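Local coordinates for protein acyl-CoA thioesterase II TesB2 (Mycobacterium marinum, PDB 3U0A) that probably hydrolyses fatty acyl-CoA thioesters to free fatty acids and coenzyme A, as a member of the C/M/P thioester hydrolase family, at residues A[60-66]-A[221-227]; A[87-92]-A[108-114]; A[197-202]-A[268-272]. The contacts are given in a common frame with arbitrary orientation. Residues are numbered along the deposited sequence.

Overall arrangement
All three contacts belong to one long antiparallel sheet and the helices it cradles, the double-hotdog architecture of type II thioesterases. Interactions 1 and 3 are buried near the centre of the chain; interaction 2 lies about 20 Å from it, between centres, and reaches the surface at its loop end, beside a bound sulfate. Interaction 1 joins strand 58-66 of the N-terminal repeat to 217-227 of the C-terminal one. Strand 101-111 of interaction 2 neighbours 58-66, and interaction 3 sets helix 186-200 on strand 264-275, beside 217-227. Interactions 1 and 2 rest on backbone hydrogen bonds, interaction 3 on side chains and waters. Asp198 OD1 ties it to His223 ND1 (2.7 Å).

Interaction 1 (A[60-66]-A[221-227]); sequences HSLHGYF and LDHAMWF
Strands 60-66 and 222-227 run antiparallel, their axes at 173° and 4.4 Å apart at closest approach. The hydrogen-bonded pairs are Leu62-Met225 (Leu62 N to Met225 O 3.0 Å, Met225 N to Leu62 O 2.8 Å) and Gly64-His223 (Gly64 N to His223 O 2.9 Å, His223 N to Gly64 O 3.1 Å). Phe227 N to His60 O (2.8 Å) and Phe66 N to Leu221 O (2.9 Å) end the ladder; a water bridges Phe66 O and Leu221 O. Leu62 (chi1 p) sets CD2 3.8 Å from Phe227 CE2, apolar bulk suiting the face beneath helices 34-51 and 186-200. Opposite Gly64, His223 (chi1 p), ND1 bonded to Asp198, offers its ring face to the Phe66 edge, centroids 5.3 Å apart. Ser61, Tyr65, Asp222 and Trp226 face the second subunit, Tyr65 OH bonding to its Ser61 and Trp226 NE1 to its Asp222, while Asp222 OD1 accepts from Glu271 N. Backbone bonding thus fuses two hotdog repeats into one sheet, mostly apolar toward the helices save polar His223.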
# COMPACT_ATOMS: atom_id res chain seq x y z
N HIS A 60 -13.13 -0.18 0.08
CA HIS A 60 -12.30 -1.38 0.16
C HIS A 60 -10.81 -1.13 0.13
O HIS A 60 -10.03 -2.05 0.45
CB HIS A 60 -12.66 -2.36 -0.98
CG HIS A 60 -12.31 -1.87 -2.35
ND1 HIS A 60 -11.09 -2.00 -2.86
CD2 HIS A 60 -13.09 -1.25 -3.31
CE1 HIS A 60 -11.08 -1.49 -4.10
NE2 HIS A 60 -12.31 -1.02 -4.37
N SER A 61 -10.38 0.06 -0.33
CA SER A 61 -8.97 0.41 -0.23
C SER A 61 -8.77 1.89 -0.12
O SER A 61 -9.67 2.64 -0.38
CB SER A 61 -8.14 -0.20 -1.36
OG SER A 61 -8.41 0.40 -2.59
N LEU A 62 -7.60 2.30 0.36
CA LEU A 62 -7.22 3.69 0.40
C LEU A 62 -5.75 3.76 0.51
O LEU A 62 -5.11 2.83 1.00
CB LEU A 62 -7.88 4.47 1.54
CG LEU A 62 -7.59 4.09 2.98
CD1 LEU A 62 -6.17 4.49 3.34
CD2 LEU A 62 -8.61 4.71 3.92
N HIS A 63 -5.21 4.86 -0.01
CA HIS A 63 -3.78 5.11 -0.01
C HIS A 63 -3.68 6.59 0.28
O HIS A 63 -4.42 7.35 -0.26
CB HIS A 63 -3.12 4.82 -1.36
CG HIS A 63 -3.40 3.42 -1.96
ND1 HIS A 63 -4.58 3.10 -2.55
CD2 HIS A 63 -2.56 2.30 -2.16
CE1 HIS A 63 -4.53 1.82 -3.02
NE2 HIS A 63 -3.29 1.34 -2.80
N GLY A 64 -2.78 7.03 1.14
CA GLY A 64 -2.52 8.46 1.24
C GLY A 64 -1.14 8.84 1.72
O GLY A 64 -0.42 8.06 2.26
N TYR A 65 -0.82 10.10 1.56
CA TYR A 65 0.48 10.63 1.85
C TYR A 65 0.36 11.77 2.88
O TYR A 65 -0.34 12.76 2.67
CB TYR A 65 1.08 11.17 0.56
CG TYR A 65 1.90 10.19 -0.27
CD1 TYR A 65 2.90 9.42 0.31
CD2 TYR A 65 1.72 10.11 -1.66
CE1 TYR A 65 3.67 8.55 -0.45
CE2 TYR A 65 2.49 9.26 -2.43
CZ TYR A 65 3.48 8.47 -1.83
OH TYR A 65 4.24 7.59 -2.61
N PHE A 66 1.08 11.64 4.00
CA PHE A 66 1.12 12.67 5.03
C PHE A 66 2.15 13.72 4.62
O PHE A 66 3.35 13.50 4.69
CB PHE A 66 1.51 12.06 6.36
CG PHE A 66 0.49 11.10 6.90
CD1 PHE A 66 -0.57 11.56 7.65
CD2 PHE A 66 0.61 9.76 6.65
CE1 PHE A 66 -1.51 10.72 8.17
CE2 PHE A 66 -0.33 8.89 7.15
CZ PHE A 66 -1.39 9.37 7.93
N LEU A 221 4.86 8.86 7.03
CA LEU A 221 4.98 9.32 5.64
C LEU A 221 3.73 8.97 4.79
O LEU A 221 3.25 9.76 3.97
CB LEU A 221 6.23 8.70 5.02
CG LEU A 221 7.54 9.01 5.73
CD1 LEU A 221 8.70 8.25 5.09
CD2 LEU A 221 7.82 10.50 5.68
N ASP A 222 3.21 7.77 5.01
CA ASP A 222 2.06 7.32 4.26
C ASP A 222 1.22 6.30 5.01
O ASP A 222 1.45 6.06 6.19
CB ASP A 222 2.50 6.81 2.88
CG ASP A 222 3.11 5.41 2.89
OD1 ASP A 222 2.93 4.63 3.84
OD2 ASP A 222 3.73 5.09 1.87
N HIS A 223 0.19 5.81 4.35
CA HIS A 223 -0.45 4.57 4.69
C HIS A 223 -1.25 4.09 3.50
O HIS A 223 -1.65 4.87 2.62
CB HIS A 223 -1.28 4.64 6.01
CG HIS A 223 -2.54 5.51 5.94
ND1 HIS A 223 -3.19 5.87 7.04
CD2 HIS A 223 -3.24 6.06 4.87
CE1 HIS A 223 -4.27 6.61 6.69
NE2 HIS A 223 -4.29 6.73 5.37
N ALA A 224 -1.43 2.77 3.46
CA ALA A 224 -2.20 2.06 2.44
C ALA A 224 -2.97 1.02 3.19
O ALA A 224 -2.38 0.31 4.01
CB ALA A 224 -1.27 1.40 1.41
N MET A 225 -4.27 0.91 2.92
CA MET A 225 -5.15 -0.03 3.65
C MET A 225 -6.14 -0.74 2.73
O MET A 225 -6.52 -0.21 1.68
CB MET A 225 -5.93 0.68 4.74
CG MET A 225 -5.06 1.37 5.77
SD MET A 225 -6.00 2.24 7.02
CE MET A 225 -4.64 3.07 7.89
N TRP A 226 -6.53 -1.95 3.13
CA TRP A 226 -7.47 -2.75 2.36
C TRP A 226 -8.45 -3.34 3.29
O TRP A 226 -8.07 -4.04 4.21
CB TRP A 226 -6.73 -3.83 1.56
CG TRP A 226 -5.77 -3.26 0.52
CD1 TRP A 226 -6.02 -3.00 -0.81
CD2 TRP A 226 -4.38 -2.90 0.70
NE1 TRP A 226 -4.92 -2.51 -1.44
CE2 TRP A 226 -3.91 -2.41 -0.58
CE3 TRP A 226 -3.50 -2.93 1.77
CZ2 TRP A 226 -2.61 -1.98 -0.77
CZ3 TRP A 226 -2.19 -2.48 1.56
CH2 TRP A 226 -1.76 -2.03 0.32
N PHE A 227 -9.72 -3.05 3.08
CA PHE A 227 -10.77 -3.42 4.03
C PHE A 227 -11.54 -4.56 3.43
O PHE A 227 -12.34 -4.36 2.54
CB PHE A 227 -11.68 -2.23 4.31
CG PHE A 227 -10.93 -1.02 4.73
CD1 PHE A 227 -10.28 -0.98 5.95
CD2 PHE A 227 -10.80 0.06 3.89
CE1 PHE A 227 -9.56 0.13 6.34
CE2 PHE A 227 -10.07 1.17 4.28
CZ PHE A 227 -9.46 1.21 5.51
O HOH W 1 4.61 11.90 2.58

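Interaction 2 (A[87-92]-A[108-114]); sequences GSFVTR and ASFQTAQ. With SO4 (sulfate ion), chain I.
Beyond the regular strand pairing, the hydroxyl of Ser88 serves two partners: Ser88 OG accepts a hydrogen bond from Gln114 NE2 (2.9 Å) and donates one to O4 of a sulfate ion (3.0 Å), which is also held by Arg275 of the second subunit and probably comes from the crystallisation liquor. A small hydroxyl, able to give and to accept, suits this junction. Gln114 (chi1 m, chi2 t) reaches back to it, while Gln114 OE1 takes a bond from Gln111 NE2 (3.2 Å). Strands 89-92 and 108-111 are antiparallel, axes at 160° and 4.6 Å apart at closest approach. In the hydrogen-bonded pair Val90-Phe110, Val90 N to Phe110 O and Phe110 N to Val90 O are both 2.8 Å; in Arg92-Ala108, Arg92 N to Ala108 O is 3.0 Å and Ala108 N to Arg92 O 3.1 Å. Thr112 N to Ser88 O (3.0 Å) prolongs the ladder. On one face, Phe89 (chi1 m) lays its ring over the extended Gln111 (chi1 t, chi2 t), a CH-pi contact with Gln111 CG 3.8 Å from the ring centroid; Gln111 OE1 accepts from Arg250 of the second subunit. On the other face Val90 CB meets Phe110 CB at 4.3 Å, and Phe110 (chi1 m) presses its apolar ring against Ala49 and Val50 of helix 34-51. Arg92 CG lies 4.1 Å from Phe110 CE1, its guanidinium going to Asp85 and Thr52. This is the open end of the hairpin of strands 89-98 and 101-111, part of the curved sheet that wraps the central helix of a hotdog domain.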
# COMPACT_ATOMS: atom_id res chain seq x y z
N GLY A 87 -19.94 1.36 -12.91
CA GLY A 87 -21.03 0.48 -12.49
C GLY A 87 -20.76 -0.34 -11.24
O GLY A 87 -21.68 -0.64 -10.50
N SER A 88 -19.49 -0.72 -11.04
CA SER A 88 -19.07 -1.57 -9.93
C SER A 88 -18.14 -0.85 -8.98
O SER A 88 -18.12 -1.16 -7.79
CB SER A 88 -18.33 -2.81 -10.45
OG SER A 88 -19.22 -3.68 -11.10
N PHE A 89 -17.35 0.08 -9.51
CA PHE A 89 -16.36 0.76 -8.73
C PHE A 89 -16.51 2.30 -8.83
O PHE A 89 -16.80 2.85 -9.91
CB PHE A 89 -14.96 0.33 -9.19
CG PHE A 89 -14.58 -1.09 -8.80
CD1 PHE A 89 -14.96 -2.16 -9.60
CD2 PHE A 89 -13.84 -1.35 -7.65
CE1 PHE A 89 -14.63 -3.45 -9.25
CE2 PHE A 89 -13.51 -2.65 -7.30
CZ PHE A 89 -13.90 -3.70 -8.11
N VAL A 90 -16.33 2.98 -7.71
CA VAL A 90 -16.24 4.41 -7.68
C VAL A 90 -14.90 4.76 -7.04
O VAL A 90 -14.44 4.07 -6.12
CB VAL A 90 -17.44 5.01 -6.91
CG1 VAL A 90 -17.20 6.45 -6.53
CG2 VAL A 90 -18.74 4.88 -7.72
N THR A 91 -14.23 5.78 -7.55
CA THR A 91 -12.95 6.20 -6.99
C THR A 91 -13.00 7.66 -6.62
O THR A 91 -13.53 8.44 -7.38
CB THR A 91 -11.78 5.99 -7.99
OG1 THR A 91 -11.81 4.65 -8.51
CG2 THR A 91 -10.44 6.25 -7.31
N ARG A 92 -12.41 8.01 -5.48
CA ARG A 92 -12.28 9.40 -5.03
C ARG A 92 -10.85 9.80 -4.73
O ARG A 92 -10.06 8.96 -4.30
CB ARG A 92 -13.12 9.59 -3.78
CG ARG A 92 -14.62 9.41 -3.99
CD ARG A 92 -15.19 10.46 -4.94
NE ARG A 92 -16.64 10.39 -5.11
CZ ARG A 92 -17.27 9.92 -6.18
NH1 ARG A 92 -16.61 9.42 -7.24
NH2 ARG A 92 -18.59 9.92 -6.19
N ALA A 108 -9.16 6.64 -2.41
CA ALA A 108 -9.94 5.51 -1.92
C ALA A 108 -10.83 4.94 -3.03
O ALA A 108 -11.29 5.68 -3.89
CB ALA A 108 -10.77 5.92 -0.71
N SER A 109 -11.07 3.62 -2.96
CA SER A 109 -11.89 2.89 -3.94
C SER A 109 -13.11 2.27 -3.27
O SER A 109 -13.03 1.75 -2.17
CB SER A 109 -11.05 1.80 -4.63
OG SER A 109 -11.67 1.30 -5.82
N PHE A 110 -14.24 2.34 -3.97
CA PHE A 110 -15.52 1.84 -3.48
C PHE A 110 -16.15 0.85 -4.51
O PHE A 110 -16.14 1.08 -5.72
CB PHE A 110 -16.46 3.04 -3.22
CG PHE A 110 -15.88 4.09 -2.31
CD1 PHE A 110 -14.83 4.89 -2.72
CD2 PHE A 110 -16.39 4.29 -1.04
CE1 PHE A 110 -14.29 5.85 -1.89
CE2 PHE A 110 -15.85 5.26 -0.19
CZ PHE A 110 -14.80 6.04 -0.62
N GLN A 111 -16.69 -0.27 -4.01
CA GLN A 111 -17.23 -1.31 -4.86
C GLN A 111 -18.57 -1.77 -4.38
O GLN A 111 -18.84 -1.79 -3.19
CB GLN A 111 -16.28 -2.51 -4.89
CG GLN A 111 -16.70 -3.68 -5.80
CD GLN A 111 -15.93 -4.96 -5.52
OE1 GLN A 111 -15.42 -5.16 -4.44
NE2 GLN A 111 -15.85 -5.84 -6.51
N THR A 112 -19.39 -2.20 -5.31
CA THR A 112 -20.65 -2.87 -4.95
C THR A 112 -20.42 -4.31 -4.41
O THR A 112 -19.33 -4.88 -4.48
CB THR A 112 -21.68 -2.88 -6.11
OG1 THR A 112 -21.06 -3.40 -7.28
CG2 THR A 112 -22.20 -1.51 -6.40
N ALA A 113 -21.47 -4.87 -3.83
CA ALA A 113 -21.43 -6.25 -3.36
C ALA A 113 -21.40 -7.18 -4.56
O ALA A 113 -22.31 -7.17 -5.35
CB ALA A 113 -22.63 -6.56 -2.46
N GLN A 114 -20.32 -7.93 -4.70
CA GLN A 114 -20.19 -8.90 -5.79
C GLN A 114 -19.49 -10.16 -5.27
O GLN A 114 -19.25 -10.29 -4.07
CB GLN A 114 -19.42 -8.26 -6.95
CG GLN A 114 -19.88 -6.83 -7.25
CD GLN A 114 -19.33 -6.27 -8.55
OE1 GLN A 114 -18.09 -6.17 -8.74
NE2 GLN A 114 -20.24 -5.87 -9.45
S SO4 I . -17.23 -3.14 -14.22
O1 SO4 I . -16.93 -3.84 -15.52
O2 SO4 I . -16.36 -3.78 -13.15
O3 SO4 I . -16.84 -1.70 -14.30
O4 SO4 I . -18.72 -3.23 -14.00

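Interaction 3 (A[197-202]-A[268-272]); sequences SDLTLL and VMQEG
Ser197 lies late in helix 186-200, its CA 8.0 Å from that of Val268 on the extended strand 268-272. With chi1 t, Ser197 OG lies 3.7 Å from Val268 CG1, donates to a water (2.6 Å) and also bonds to Tyr239. That water in turn donates to Asp198 OD1 (2.8 Å) and Gln270 OE1 (2.5 Å). Asp198 (chi1 m) starts off sideways but swings its carboxylate to the strand, where Asp198 OD1 comes 3.4 Å from Gln270 NE2 and takes a bond from His223. A second water donates to Asp198 O (2.6 Å) and is weakly bound by Gln270 NE2 (3.1 Å). Leu201, whose N bonds to Ser197 O (3.0 Å), points at the strand and packs CD2 3.8 Å from Val268 CG1. Leu202 (chi1 m, chi2 t) places CG 3.8 Å from Gln270 CG and CD2 3.6 Å from Gly272 N; any CB on Gly272 would clash with Leu202 CD1. Gln270, extended (chi1 t, chi2 t), spans the gap, its amide able to both give and accept. Asp198, Gln270 and the adjacent Ser220, grouped near ordered water, are consistent with the Asp-Thr/Ser-Gln site of TesB-type thioesterases.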
# COMPACT_ATOMS: atom_id res chain seq x y z
N SER A 197 -4.70 1.96 13.80
CA SER A 197 -3.50 1.57 13.03
C SER A 197 -2.58 2.78 12.84
O SER A 197 -1.39 2.72 13.10
CB SER A 197 -3.86 0.95 11.67
OG SER A 197 -2.73 0.84 10.81
N ASP A 198 -3.14 3.90 12.43
CA ASP A 198 -2.33 5.10 12.36
C ASP A 198 -1.63 5.48 13.68
O ASP A 198 -0.61 6.15 13.63
CB ASP A 198 -3.15 6.28 11.80
CG ASP A 198 -3.32 6.21 10.28
OD1 ASP A 198 -2.56 5.46 9.64
OD2 ASP A 198 -4.23 6.88 9.74
N LEU A 199 -2.16 5.04 14.83
CA LEU A 199 -1.53 5.31 16.15
C LEU A 199 -0.54 4.25 16.53
O LEU A 199 0.34 4.54 17.32
CB LEU A 199 -2.54 5.39 17.30
CG LEU A 199 -3.62 6.45 17.20
CD1 LEU A 199 -4.37 6.63 18.51
CD2 LEU A 199 -3.07 7.78 16.71
N THR A 200 -0.67 3.04 16.00
CA THR A 200 0.07 1.88 16.56
C THR A 200 1.00 1.12 15.65
O THR A 200 1.91 0.53 16.16
CB THR A 200 -0.89 0.84 17.14
OG1 THR A 200 -1.66 0.26 16.08
CG2 THR A 200 -1.79 1.50 18.15
N LEU A 201 0.79 1.09 14.35
CA LEU A 201 1.64 0.24 13.50
C LEU A 201 3.10 0.62 13.44
O LEU A 201 3.92 -0.23 13.57
CB LEU A 201 1.12 0.13 12.07
CG LEU A 201 1.82 -0.85 11.14
CD1 LEU A 201 1.79 -2.28 11.65
CD2 LEU A 201 1.13 -0.77 9.79
N LEU A 202 3.42 1.89 13.28
CA LEU A 202 4.81 2.29 13.05
C LEU A 202 5.72 1.99 14.25
O LEU A 202 6.96 1.91 14.09
CB LEU A 202 4.90 3.78 12.63
CG LEU A 202 4.71 4.04 11.13
CD1 LEU A 202 4.64 5.55 10.80
CD2 LEU A 202 5.81 3.36 10.32
N VAL A 268 -2.71 -3.69 6.19
CA VAL A 268 -2.17 -2.33 6.16
C VAL A 268 -0.69 -2.37 5.88
O VAL A 268 0.02 -3.23 6.40
CB VAL A 268 -2.35 -1.58 7.51
CG1 VAL A 268 -1.74 -0.20 7.42
CG2 VAL A 268 -3.81 -1.49 7.93
N MET A 269 -0.22 -1.44 5.06
CA MET A 269 1.21 -1.12 4.95
C MET A 269 1.39 0.37 5.20
O MET A 269 0.59 1.15 4.73
CB MET A 269 1.69 -1.44 3.57
CG MET A 269 1.87 -2.92 3.36
SD MET A 269 3.58 -3.24 3.76
CE MET A 269 4.27 -3.44 2.12
N GLN A 270 2.46 0.73 5.91
CA GLN A 270 2.77 2.10 6.24
C GLN A 270 4.26 2.29 6.38
O GLN A 270 4.95 1.49 7.01
CB GLN A 270 2.08 2.47 7.54
CG GLN A 270 2.36 3.85 8.11
CD GLN A 270 1.30 4.27 9.13
OE1 GLN A 270 0.90 3.45 9.96
NE2 GLN A 270 0.83 5.51 9.07
N GLU A 271 4.74 3.35 5.74
CA GLU A 271 6.12 3.76 5.86
C GLU A 271 6.19 5.00 6.79
O GLU A 271 5.29 5.84 6.79
CB GLU A 271 6.69 4.05 4.48
CG GLU A 271 8.19 4.31 4.49
CD GLU A 271 8.80 4.39 3.10
OE1 GLU A 271 8.24 5.13 2.21
OE2 GLU A 271 9.85 3.71 2.91
N GLY A 272 7.25 5.10 7.58
CA GLY A 272 7.47 6.24 8.45
C GLY A 272 8.88 6.80 8.34
O GLY A 272 9.80 6.14 7.85
O HOH W 2 -1.51 2.89 9.81
O HOH W 3 0.27 7.34 11.50